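Local coordinates for protein DR2417 (Deinococcus radiodurans, PDB 4XWW) that probably degrades and matures RNA as a metal-dependent 5'-3' exonuclease, and possibly endonuclease, of the RNase J family, at residues R265-G270 with V306-T311; G238-T243 with T339-S344; T244-V249 with R271-Y276; I255-H260 with N287-F292. One frame throughout, in Å; residues are numbered along the deposited sequence. Where two conformers were deposited one is given.

Contact 1: R265-G270 with V306-T311; sequences RVVMEG and VLFVCT. With nucleotides of chain C.
F308 turns its CG anti to the carbonyl carbon (chi1 -67°), which sets CG beside the backbone N; the ring then lies alongside V267, on the sheet face both residues share, while V267 keeps CG1 anti to its own backbone N. F308 CD2 lies 3.6 Å from V267 CB, with both valine methyls close to the same CD2-CE2 side of the ring. E269 CG comes up at the ring edge, 3.9 Å from F308 CD2, so aliphatic carbons of two successive side chains on this face touch one aromatic flank. On the other face V266 CG1 meets V309 CG2 at 3.8 Å, and M268 SD rests 3.9 Å from V309 CB.

Between these two side-chain layers, strands 265-269 and 306-310 run parallel, their axes approaching to 4.7 Å at an angle of 24°. Five backbone bonds join them, from L307 N to R265 O at one end to T311 N on E269 O at the other. T311 holds OG1 between its backbone N and carbonyl carbon (chi1 52°), and OG1 donates to OP1 of U6 of chain C at 2.6 Å; V320 N also bonds to this oxygen. R265 leads away, its NH2 hydrogen-bonding to P291 O. The pair forms one edge of the parallel beta-CASP sheet; past the C-terminal end of strand 306-310, T311 meets the RNA backbone, a common place for ligands in parallel alpha/beta folds.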
# COMPACT_ATOMS: atom_id res chain seq x y z
N ARG A 265 -31.73 -3.15 16.72
CA ARG A 265 -31.18 -2.23 17.71
C ARG A 265 -29.69 -2.05 17.45
O ARG A 265 -29.06 -2.93 16.86
CB ARG A 265 -31.40 -2.74 19.14
CG ARG A 265 -32.86 -2.97 19.54
CD ARG A 265 -33.65 -1.67 19.48
NE ARG A 265 -33.13 -0.66 20.40
CZ ARG A 265 -33.53 -0.53 21.66
NH1 ARG A 265 -34.45 -1.35 22.17
NH2 ARG A 265 -33.00 0.41 22.43
N VAL A 266 -29.14 -0.92 17.87
CA VAL A 266 -27.79 -0.55 17.46
C VAL A 266 -26.82 -0.53 18.64
O VAL A 266 -27.13 -0.01 19.71
CB VAL A 266 -27.80 0.82 16.75
CG1 VAL A 266 -26.39 1.25 16.33
CG2 VAL A 266 -28.70 0.74 15.53
N VAL A 267 -25.64 -1.10 18.42
CA VAL A 267 -24.54 -1.03 19.39
C VAL A 267 -23.44 -0.22 18.75
O VAL A 267 -23.00 -0.51 17.64
CB VAL A 267 -23.96 -2.42 19.77
CG1 VAL A 267 -22.82 -2.26 20.77
CG2 VAL A 267 -25.02 -3.34 20.34
N MET A 268 -22.99 0.81 19.46
CA MET A 268 -21.85 1.59 19.00
C MET A 268 -20.61 1.00 19.66
O MET A 268 -20.52 0.95 20.88
CB MET A 268 -22.02 3.07 19.35
CG MET A 268 -23.28 3.72 18.74
SD MET A 268 -23.20 4.03 16.96
CE MET A 268 -22.24 5.55 16.93
N GLU A 269 -19.68 0.52 18.84
CA GLU A 269 -18.52 -0.20 19.35
C GLU A 269 -17.22 0.49 18.97
O GLU A 269 -16.98 0.78 17.80
CB GLU A 269 -18.50 -1.64 18.83
CG GLU A 269 -19.46 -2.59 19.50
CD GLU A 269 -18.91 -3.17 20.79
OE1 GLU A 269 -17.68 -3.40 20.89
OE2 GLU A 269 -19.72 -3.42 21.70
N GLY A 270 -16.37 0.72 19.96
CA GLY A 270 -15.06 1.28 19.69
C GLY A 270 -15.03 2.65 20.32
O GLY A 270 -15.99 3.43 20.18
N VAL A 306 -30.08 -7.25 15.38
CA VAL A 306 -28.87 -6.65 15.91
C VAL A 306 -28.01 -5.95 14.85
O VAL A 306 -27.76 -6.50 13.78
CB VAL A 306 -28.04 -7.73 16.63
CG1 VAL A 306 -26.73 -7.17 17.09
CG2 VAL A 306 -28.82 -8.29 17.82
N LEU A 307 -27.60 -4.71 15.13
CA LEU A 307 -26.64 -4.04 14.27
C LEU A 307 -25.51 -3.40 15.10
O LEU A 307 -25.76 -2.64 16.03
CB LEU A 307 -27.35 -2.98 13.41
CG LEU A 307 -26.52 -2.48 12.22
CD1 LEU A 307 -27.44 -2.10 11.07
CD2 LEU A 307 -25.68 -1.29 12.61
N PHE A 308 -24.28 -3.74 14.75
CA PHE A 308 -23.10 -3.17 15.39
C PHE A 308 -22.48 -2.13 14.46
O PHE A 308 -22.16 -2.46 13.31
CB PHE A 308 -22.05 -4.24 15.70
CG PHE A 308 -22.45 -5.24 16.74
CD1 PHE A 308 -23.12 -6.40 16.38
CD2 PHE A 308 -22.11 -5.05 18.06
CE1 PHE A 308 -23.47 -7.34 17.35
CE2 PHE A 308 -22.45 -5.97 19.02
CZ PHE A 308 -23.13 -7.12 18.66
N VAL A 309 -22.30 -0.91 14.94
CA VAL A 309 -21.57 0.11 14.19
C VAL A 309 -20.21 0.21 14.86
O VAL A 309 -20.13 0.51 16.04
CB VAL A 309 -22.29 1.47 14.20
CG1 VAL A 309 -21.52 2.49 13.40
CG2 VAL A 309 -23.69 1.33 13.66
N CYS A 310 -19.14 -0.12 14.11
CA CYS A 310 -17.81 -0.43 14.67
C CYS A 310 -16.67 0.44 14.11
O CYS A 310 -16.68 0.80 12.95
CB CYS A 310 -17.44 -1.88 14.39
SG CYS A 310 -18.64 -3.18 14.78
N THR A 311 -15.67 0.72 14.95
CA THR A 311 -14.43 1.32 14.51
C THR A 311 -13.60 0.34 13.69
O THR A 311 -13.77 -0.87 13.82
CB THR A 311 -13.60 1.77 15.70
OG1 THR A 311 -13.46 0.67 16.61
CG2 THR A 311 -14.30 2.93 16.44
P U C 6 -10.93 2.34 18.37
OP1 U C 6 -11.72 1.09 18.50
OP2 U C 6 -11.57 3.67 18.62
O5' U C 6 -9.68 2.26 19.35
C5' U C 6 -8.71 1.23 19.24
C4' U C 6 -7.52 1.51 20.12
O4' U C 6 -6.86 2.73 19.68
C3' U C 6 -7.84 1.77 21.58
O3' U C 6 -8.03 0.58 22.33
C2' U C 6 -6.65 2.61 22.04
O2' U C 6 -5.51 1.79 22.26
C1' U C 6 -6.40 3.46 20.80
N1 U C 6 -7.13 4.75 20.86
C2 U C 6 -6.50 5.81 21.50
O2 U C 6 -5.39 5.72 21.99
N3 U C 6 -7.22 6.98 21.53
C4 U C 6 -8.48 7.21 21.02
O4 U C 6 -8.99 8.32 21.13
C5 U C 6 -9.07 6.07 20.38
C6 U C 6 -8.39 4.92 20.33
P U C 5 -11.66 6.54 13.23
OP1 U C 5 -11.32 5.97 11.91
OP2 U C 5 -13.06 6.52 13.70
O5' U C 5 -10.77 5.81 14.33
C5' U C 5 -10.94 4.41 14.57
C4' U C 5 -9.65 3.78 15.03
O4' U C 5 -8.53 4.66 14.75
C3' U C 5 -9.53 3.52 16.52
O3' U C 5 -10.26 2.37 16.93
C2' U C 5 -8.02 3.38 16.67
O2' U C 5 -7.54 2.13 16.22
C1' U C 5 -7.53 4.49 15.75
N1 U C 5 -7.35 5.76 16.46
C2 U C 5 -6.17 5.94 17.15
O2 U C 5 -5.28 5.10 17.16
N3 U C 5 -6.06 7.14 17.81
C4 U C 5 -6.99 8.15 17.86
O4 U C 5 -6.74 9.17 18.50
C5 U C 5 -8.19 7.89 17.13
C6 U C 5 -8.33 6.73 16.48

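Contact 2: G238-T243 with T339-S344; sequences GRVFLT and TVILSS
F241 N donates to T339 O at 2.8 Å in an almost straight bond (178° at the hydrogen), and I341 N returns the link to F241 O at 2.7 Å. T339 N on R239 O, T243 N on I341 O and S343 N on T243 O complete five backbone hydrogen bonds along parallel strands 240-243 and 339-342 and the residues flanking them. Side chains pack on both faces. I341 offers CD1 to V240 CG1 at 3.8 Å and CG2 to L242 CD1 at 4.0 Å. On the opposite face T243 has OG1 anti to the backbone N (chi1 -174°), which leaves CG2 between N and the carbonyl carbon, 3.5 Å from L342 CD2. At the strand starts a water bridges R239 O and T339 OG1, donating to the first and accepting from the second.

The F241 ring has T339 O at its edge and points its CZ onto the R239 guanidinium, 3.7 Å above the centre of that plane; the guanidinium is anchored by a salt bridge to D338. Farther out, F241 stacks on F308, T243 OG1 bonds to C310 O, and S343, the centre of an inverse gamma turn, gives OG to V376 O. L229 of helix 222-234 packs on L242 and I341, while L321 of helix 320-326 packs on T243 and L342. Strand 240-243 is the middle of five in this parallel sheet, helix-covered on both faces as in a three-layer alpha/beta sandwich.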
# COMPACT_ATOMS: atom_id res chain seq x y z
N GLY A 238 -29.02 -12.58 9.45
CA GLY A 238 -28.49 -12.66 10.80
C GLY A 238 -28.01 -11.32 11.33
O GLY A 238 -28.53 -10.27 10.98
N ARG A 239 -26.99 -11.36 12.18
CA ARG A 239 -26.39 -10.14 12.72
C ARG A 239 -25.72 -9.31 11.62
O ARG A 239 -25.21 -9.85 10.64
CB ARG A 239 -25.37 -10.49 13.82
CG ARG A 239 -25.93 -11.19 15.02
CD ARG A 239 -24.91 -11.22 16.15
NE ARG A 239 -23.71 -11.95 15.74
CZ ARG A 239 -22.72 -12.29 16.55
NH1 ARG A 239 -22.78 -12.01 17.84
NH2 ARG A 239 -21.66 -12.94 16.08
N VAL A 240 -25.70 -8.00 11.80
CA VAL A 240 -24.98 -7.10 10.89
C VAL A 240 -23.96 -6.31 11.69
O VAL A 240 -24.28 -5.73 12.74
CB VAL A 240 -25.94 -6.12 10.15
CG1 VAL A 240 -25.16 -5.12 9.27
CG2 VAL A 240 -26.98 -6.87 9.35
N PHE A 241 -22.73 -6.30 11.18
CA PHE A 241 -21.67 -5.43 11.66
C PHE A 241 -21.32 -4.48 10.54
O PHE A 241 -21.17 -4.89 9.39
CB PHE A 241 -20.42 -6.23 12.08
CG PHE A 241 -20.67 -7.26 13.15
CD1 PHE A 241 -21.33 -8.44 12.86
CD2 PHE A 241 -20.20 -7.06 14.44
CE1 PHE A 241 -21.55 -9.40 13.86
CE2 PHE A 241 -20.40 -8.00 15.43
CZ PHE A 241 -21.09 -9.17 15.15
N LEU A 242 -21.20 -3.20 10.87
CA LEU A 242 -20.86 -2.22 9.86
C LEU A 242 -19.75 -1.32 10.40
O LEU A 242 -19.79 -0.94 11.56
CB LEU A 242 -22.09 -1.40 9.47
CG LEU A 242 -21.90 -0.32 8.40
CD1 LEU A 242 -23.19 -0.15 7.60
CD2 LEU A 242 -21.48 1.03 9.04
N THR A 243 -18.78 -0.99 9.56
CA THR A 243 -17.73 -0.03 9.93
C THR A 243 -17.70 1.10 8.94
O THR A 243 -17.99 0.92 7.76
CB THR A 243 -16.33 -0.69 10.02
OG1 THR A 243 -15.37 0.25 10.53
CG2 THR A 243 -15.86 -1.18 8.64
N THR A 339 -23.10 -10.78 8.78
CA THR A 339 -22.76 -9.92 7.66
C THR A 339 -21.87 -8.78 8.14
O THR A 339 -22.20 -8.10 9.12
CB THR A 339 -24.03 -9.35 6.99
OG1 THR A 339 -24.85 -10.45 6.55
CG2 THR A 339 -23.68 -8.49 5.78
N VAL A 340 -20.74 -8.58 7.47
CA VAL A 340 -19.89 -7.43 7.77
C VAL A 340 -19.86 -6.48 6.59
O VAL A 340 -19.56 -6.89 5.46
CB VAL A 340 -18.47 -7.84 8.15
CG1 VAL A 340 -17.55 -6.58 8.26
CG2 VAL A 340 -18.51 -8.60 9.46
N ILE A 341 -20.20 -5.22 6.84
CA ILE A 341 -20.23 -4.21 5.79
C ILE A 341 -19.11 -3.20 6.02
O ILE A 341 -19.05 -2.56 7.08
CB ILE A 341 -21.57 -3.47 5.74
CG1 ILE A 341 -22.75 -4.42 5.50
CG2 ILE A 341 -21.55 -2.34 4.69
CD1 ILE A 341 -24.13 -3.77 5.82
N LEU A 342 -18.25 -3.03 5.02
CA LEU A 342 -17.24 -1.98 5.04
C LEU A 342 -17.78 -0.77 4.30
O LEU A 342 -17.72 -0.71 3.07
CB LEU A 342 -15.92 -2.46 4.41
CG LEU A 342 -15.41 -3.81 4.91
CD1 LEU A 342 -14.03 -4.17 4.30
CD2 LEU A 342 -15.35 -3.84 6.40
N SER A 343 -18.37 0.17 5.04
CA SER A 343 -18.95 1.38 4.46
C SER A 343 -17.85 2.44 4.34
O SER A 343 -17.87 3.45 5.03
CB SER A 343 -20.12 1.88 5.31
OG SER A 343 -20.85 2.92 4.67
N SER A 344 -16.89 2.17 3.46
CA SER A 344 -15.66 2.94 3.34
C SER A 344 -14.84 2.37 2.19
O SER A 344 -15.12 1.28 1.71
CB SER A 344 -14.83 2.90 4.62
OG SER A 344 -14.53 1.56 4.96
O HOH W 1 -26.28 -11.56 8.63

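Contact 3: T244-V249 with R271-Y276; sequences TFASQV and RSMIKY. With nucleotides of chain C.
A246 and S247 press against M273 and Y276 without one direct hydrogen bond between the two segments, although both segments bind the same RNA strand. In the beta-CASP domain, the loop after strand 240-243, with a type I turn from F245 to Q248, here meets the first turns of helix 271-282. S247 CB sits over a face of the Y276 ring in a CH-pi contact, 3.8 Å from its centroid, and A246 CB lies 3.7 Å from Y276 CD2. M273 bends at chi2 (-72°) so that SD comes to 3.9 Å from A246 CB, and CE beyond it lies 3.5 Å from T244 O.

Backbone amides of both segments grip phosphates of chain C: A246 N donates to OP2 of U5 at 3.0 Å, and S272 N to OP2 of U6 at 2.9 Å. The latter phosphate lies at the helix N-terminus, where the helix dipole would probably help hold its charge. R271 lays one guanidinium face over the U6 base, and its NH1 pairs with another RNA phosphate. The S247 side chain is about 8 Å from a zinc ion, which places this wall beside the metal centre. Between the segments, one water donates to both A246 O and M273 O.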
# COMPACT_ATOMS: atom_id res chain seq x y z
N THR A 244 -17.39 2.30 9.44
CA THR A 244 -17.23 3.47 8.63
C THR A 244 -16.36 4.40 9.48
O THR A 244 -15.97 4.02 10.59
CB THR A 244 -18.60 4.09 8.27
OG1 THR A 244 -18.45 5.11 7.28
CG2 THR A 244 -19.27 4.65 9.52
N PHE A 245 -16.01 5.59 9.00
CA PHE A 245 -15.30 6.55 9.86
C PHE A 245 -16.20 6.93 11.03
O PHE A 245 -17.37 7.18 10.82
CB PHE A 245 -14.90 7.81 9.07
CG PHE A 245 -14.29 7.52 7.72
CD1 PHE A 245 -13.10 6.84 7.62
CD2 PHE A 245 -14.92 7.95 6.56
CE1 PHE A 245 -12.54 6.58 6.38
CE2 PHE A 245 -14.37 7.69 5.32
CZ PHE A 245 -13.18 7.01 5.22
N ALA A 246 -15.68 7.01 12.26
CA ALA A 246 -16.53 7.35 13.41
C ALA A 246 -17.12 8.76 13.29
O ALA A 246 -18.15 9.06 13.87
CB ALA A 246 -15.76 7.23 14.72
N SER A 247 -16.47 9.59 12.49
CA SER A 247 -16.92 10.97 12.31
C SER A 247 -17.90 11.15 11.14
O SER A 247 -18.31 12.28 10.85
CB SER A 247 -15.71 11.88 12.10
OG SER A 247 -15.10 11.66 10.85
N GLN A 248 -18.27 10.05 10.47
CA GLN A 248 -19.20 10.18 9.35
C GLN A 248 -20.60 10.23 9.93
O GLN A 248 -21.37 9.27 9.84
CB GLN A 248 -19.08 9.02 8.35
CG GLN A 248 -18.89 9.48 6.89
CD GLN A 248 -20.03 10.35 6.32
OE1 GLN A 248 -20.96 10.78 7.02
NE2 GLN A 248 -19.94 10.62 5.02
N VAL A 249 -20.92 11.37 10.53
CA VAL A 249 -22.17 11.52 11.25
C VAL A 249 -23.39 11.34 10.36
O VAL A 249 -24.35 10.72 10.79
CB VAL A 249 -22.25 12.89 11.95
CG1 VAL A 249 -23.54 12.97 12.75
CG2 VAL A 249 -21.03 13.09 12.87
N ARG A 271 -13.95 2.93 21.03
CA ARG A 271 -13.81 4.19 21.76
C ARG A 271 -14.16 5.40 20.90
O ARG A 271 -14.93 6.28 21.31
CB ARG A 271 -12.38 4.36 22.29
CG ARG A 271 -12.26 5.50 23.28
CD ARG A 271 -10.84 6.03 23.40
NE ARG A 271 -9.91 5.07 24.00
CZ ARG A 271 -8.92 5.41 24.82
NH1 ARG A 271 -8.12 4.48 25.32
NH2 ARG A 271 -8.74 6.68 25.15
N SER A 272 -13.61 5.42 19.69
CA SER A 272 -13.80 6.55 18.80
C SER A 272 -15.26 6.72 18.36
O SER A 272 -15.74 7.85 18.21
CB SER A 272 -12.88 6.41 17.58
OG SER A 272 -12.43 7.69 17.15
N MET A 273 -15.97 5.62 18.15
CA MET A 273 -17.39 5.71 17.78
C MET A 273 -18.19 6.40 18.88
O MET A 273 -19.02 7.26 18.60
CB MET A 273 -17.98 4.32 17.53
CG MET A 273 -17.75 3.82 16.13
SD MET A 273 -18.74 4.67 14.89
CE MET A 273 -17.98 4.02 13.40
N ILE A 274 -17.94 6.00 20.12
CA ILE A 274 -18.62 6.58 21.27
C ILE A 274 -18.28 8.07 21.40
O ILE A 274 -19.14 8.90 21.71
CB ILE A 274 -18.25 5.83 22.55
CG1 ILE A 274 -18.78 4.39 22.46
CG2 ILE A 274 -18.80 6.52 23.78
CD1 ILE A 274 -17.95 3.37 23.21
N LYS A 275 -17.03 8.41 21.12
CA LYS A 275 -16.57 9.79 21.23
C LYS A 275 -17.26 10.71 20.24
O LYS A 275 -17.77 11.75 20.63
CB LYS A 275 -15.05 9.87 21.04
CG LYS A 275 -14.54 11.31 20.95
CD LYS A 275 -13.05 11.38 20.65
CE LYS A 275 -12.80 12.03 19.30
NZ LYS A 275 -11.99 11.14 18.42
N TYR A 276 -17.26 10.35 18.96
CA TYR A 276 -17.89 11.21 17.95
C TYR A 276 -19.40 11.25 18.13
O TYR A 276 -20.02 12.30 17.92
CB TYR A 276 -17.53 10.78 16.53
CG TYR A 276 -16.17 11.29 16.12
CD1 TYR A 276 -16.02 12.58 15.62
CD2 TYR A 276 -15.04 10.51 16.29
CE1 TYR A 276 -14.77 13.06 15.28
CE2 TYR A 276 -13.79 10.98 15.94
CZ TYR A 276 -13.66 12.26 15.44
OH TYR A 276 -12.40 12.71 15.11
P U C 6 -10.93 2.34 18.37
OP1 U C 6 -11.72 1.09 18.50
OP2 U C 6 -11.57 3.67 18.62
O5' U C 6 -9.68 2.26 19.35
C5' U C 6 -8.71 1.23 19.24
C4' U C 6 -7.52 1.51 20.12
O4' U C 6 -6.86 2.73 19.68
C3' U C 6 -7.84 1.77 21.58
O3' U C 6 -8.03 0.58 22.33
C2' U C 6 -6.65 2.61 22.04
O2' U C 6 -5.51 1.79 22.26
C1' U C 6 -6.40 3.46 20.80
N1 U C 6 -7.13 4.75 20.86
C2 U C 6 -6.50 5.81 21.50
O2 U C 6 -5.39 5.72 21.99
N3 U C 6 -7.22 6.98 21.53
C4 U C 6 -8.48 7.21 21.02
O4 U C 6 -8.99 8.32 21.13
C5 U C 6 -9.07 6.07 20.38
C6 U C 6 -8.39 4.92 20.33
P U C 5 -11.66 6.54 13.23
OP1 U C 5 -11.32 5.97 11.91
OP2 U C 5 -13.06 6.52 13.70
O5' U C 5 -10.77 5.81 14.33
C5' U C 5 -10.94 4.41 14.57
C4' U C 5 -9.65 3.78 15.03
O4' U C 5 -8.53 4.66 14.75
C3' U C 5 -9.53 3.52 16.52
O3' U C 5 -10.26 2.37 16.93
C2' U C 5 -8.02 3.38 16.67
O2' U C 5 -7.54 2.13 16.22
C1' U C 5 -7.53 4.49 15.75
N1 U C 5 -7.35 5.76 16.46
C2 U C 5 -6.17 5.94 17.15
O2 U C 5 -5.28 5.10 17.16
N3 U C 5 -6.06 7.14 17.81
C4 U C 5 -6.99 8.15 17.86
O4 U C 5 -6.74 9.17 18.50
C5 U C 5 -8.19 7.89 17.13
C6 U C 5 -8.33 6.73 16.48
P U C 4 -11.51 12.03 11.14
OP1 U C 4 -12.97 11.95 11.31
OP2 U C 4 -10.84 13.34 11.00
O5' U C 4 -10.88 11.24 12.38
C5' U C 4 -9.52 10.79 12.37
C4' U C 4 -9.45 9.32 12.04
O4' U C 4 -8.10 9.00 11.61
C3' U C 4 -9.75 8.36 13.19
O3' U C 4 -11.14 8.05 13.27
C2' U C 4 -8.82 7.20 12.89
O2' U C 4 -9.25 6.35 11.85
C1' U C 4 -7.59 7.94 12.39
N1 U C 4 -6.77 8.52 13.47
C2 U C 4 -5.62 7.85 13.82
O2 U C 4 -5.25 6.82 13.28
N3 U C 4 -4.90 8.44 14.84
C4 U C 4 -5.22 9.59 15.52
O4 U C 4 -4.47 9.99 16.41
C5 U C 4 -6.43 10.22 15.09
C6 U C 4 -7.15 9.68 14.10
O HOH W 2 -20.14 8.25 15.96

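Contact 4: I255-H260 with N287-F292; sequences ILDLAH and NPPEPF
The H260 ring has P289 CB over one face, 4.1 Å above the plane and displaced toward the rim, and the E290 carboxylate at its edge. The F292 ring takes L256 CD2 at its edge, 3.8 Å from F292 CE1, the two side chains crossing at about a right angle, and P288 CB, of its own segment, stands over a face.

The polar link is the bond from H260 ND1 to E290 OE1, short at 2.6 Å. With CG anti to the backbone N (chi1 -177°), the H260 ring starts out on the E290 side of the helix, and its plane stands 81° from the carboxylate. ND1 meets OE1 from above the carboxylate plane, 45° out of it, while OE1 lies near the plane of the ring. The glutamate would probably stabilise a positive imidazole; its OE2 also forms a long, weak ion pair with R265 NE.

P289 packs against the helix: its CG is 3.6 Å from D257 OD1, and its CD lies 3.9 Å from L256 CB. A water donating to D257 OD1 at 2.7 Å and to N287 O at 3.3 Å spans the segments, while D257 OD2 takes Q253 NE2. Inward, L256 packs on V266 and F292 on M268. The contact thus fastens the proline-rich connection between helices 271-282 and 295-298 onto helix 249-261 beside the edge strand 265-269, at the outer rim of the beta-CASP alpha/beta sandwich, away from the annotated sites.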
# COMPACT_ATOMS: atom_id res chain seq x y z
N ILE A 255 -27.85 5.27 9.08
CA ILE A 255 -27.86 3.87 9.49
C ILE A 255 -28.74 3.67 10.74
O ILE A 255 -29.46 2.68 10.84
CB ILE A 255 -26.42 3.37 9.75
CG1 ILE A 255 -25.65 3.33 8.42
CG2 ILE A 255 -26.43 2.03 10.50
CD1 ILE A 255 -24.15 3.34 8.61
N LEU A 256 -28.69 4.61 11.67
CA LEU A 256 -29.56 4.52 12.85
C LEU A 256 -31.02 4.49 12.43
O LEU A 256 -31.81 3.69 12.94
CB LEU A 256 -29.32 5.69 13.81
CG LEU A 256 -27.88 5.85 14.31
CD1 LEU A 256 -27.82 6.98 15.37
CD2 LEU A 256 -27.32 4.55 14.86
N ASP A 257 -31.37 5.35 11.48
CA ASP A 257 -32.76 5.44 11.07
C ASP A 257 -33.20 4.20 10.29
O ASP A 257 -34.28 3.68 10.52
CB ASP A 257 -32.99 6.71 10.26
CG ASP A 257 -32.94 7.97 11.14
OD1 ASP A 257 -33.43 7.92 12.29
OD2 ASP A 257 -32.40 8.99 10.69
N LEU A 258 -32.36 3.70 9.38
CA LEU A 258 -32.75 2.49 8.66
C LEU A 258 -32.79 1.28 9.58
O LEU A 258 -33.60 0.39 9.39
CB LEU A 258 -31.83 2.21 7.46
CG LEU A 258 -30.40 1.74 7.71
CD1 LEU A 258 -30.31 0.20 7.81
CD2 LEU A 258 -29.51 2.28 6.59
N ALA A 259 -31.92 1.27 10.59
CA ALA A 259 -31.92 0.18 11.57
C ALA A 259 -33.26 0.11 12.29
O ALA A 259 -33.84 -0.96 12.46
CB ALA A 259 -30.79 0.35 12.58
N HIS A 260 -33.75 1.27 12.71
CA HIS A 260 -35.05 1.33 13.35
C HIS A 260 -36.14 0.79 12.42
O HIS A 260 -36.98 -0.01 12.83
CB HIS A 260 -35.36 2.76 13.77
CG HIS A 260 -36.66 2.91 14.50
ND1 HIS A 260 -36.84 2.47 15.79
CD2 HIS A 260 -37.85 3.43 14.10
CE1 HIS A 260 -38.08 2.71 16.16
NE2 HIS A 260 -38.71 3.29 15.16
N ASN A 287 -29.26 11.96 16.33
CA ASN A 287 -30.45 11.73 17.12
C ASN A 287 -30.93 10.30 16.96
O ASN A 287 -31.69 9.98 16.05
CB ASN A 287 -31.55 12.72 16.70
CG ASN A 287 -31.12 14.17 16.85
OD1 ASN A 287 -31.17 14.73 17.95
ND2 ASN A 287 -30.68 14.78 15.75
N PRO A 288 -30.46 9.41 17.83
CA PRO A 288 -30.83 8.00 17.74
C PRO A 288 -32.32 7.83 18.01
O PRO A 288 -32.80 8.31 19.04
CB PRO A 288 -29.98 7.32 18.82
CG PRO A 288 -28.92 8.31 19.18
CD PRO A 288 -29.51 9.66 18.92
N PRO A 289 -33.04 7.17 17.10
CA PRO A 289 -34.49 7.00 17.24
C PRO A 289 -34.83 6.04 18.38
O PRO A 289 -35.92 6.11 18.95
CB PRO A 289 -34.92 6.43 15.88
CG PRO A 289 -33.66 5.88 15.27
CD PRO A 289 -32.54 6.70 15.80
N GLU A 290 -33.90 5.15 18.69
CA GLU A 290 -33.98 4.34 19.90
C GLU A 290 -32.63 4.41 20.59
O GLU A 290 -31.60 4.57 19.93
CB GLU A 290 -34.32 2.88 19.59
CG GLU A 290 -35.69 2.66 18.97
CD GLU A 290 -35.95 1.19 18.64
OE1 GLU A 290 -35.73 0.79 17.48
OE2 GLU A 290 -36.37 0.45 19.55
N PRO A 291 -32.62 4.27 21.93
CA PRO A 291 -31.35 4.27 22.67
C PRO A 291 -30.34 3.24 22.16
O PRO A 291 -30.73 2.12 21.80
CB PRO A 291 -31.79 3.93 24.09
CG PRO A 291 -33.18 4.52 24.19
CD PRO A 291 -33.79 4.34 22.83
N PHE A 292 -29.06 3.62 22.11
CA PHE A 292 -28.00 2.64 21.89
C PHE A 292 -28.05 1.55 22.95
O PHE A 292 -28.38 1.81 24.11
CB PHE A 292 -26.62 3.30 21.92
CG PHE A 292 -26.41 4.31 20.84
CD1 PHE A 292 -26.67 4.00 19.52
CD2 PHE A 292 -25.94 5.57 21.15
CE1 PHE A 292 -26.47 4.95 18.52
CE2 PHE A 292 -25.74 6.52 20.16
CZ PHE A 292 -26.00 6.21 18.84
O HOH W 3 -34.10 10.08 13.81

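All four contacts lie within the beta-CASP domain range. Contacts 1 and 2 share the five-stranded parallel sheet, their centres about 9 Å apart, with strands 306-310 and 240-243 adjacent between them; V306-T311 and R265-G270 both fall, in sequence, between the two halves of contact 2. Contact 3 sits at the C-terminal ends of the strands, its centre about 11 Å from that of contact 1, where M273 packs on V309 and T311. Contact 4, also about 11 Å from contact 1 between centres, lies beside the edge strand. Helix 249-261 leads from the loop of contact 3 through contact 4 to strand 265-269. Sheet and helix thus connect the RNA-facing end, close to a zinc ion, with the outer rim.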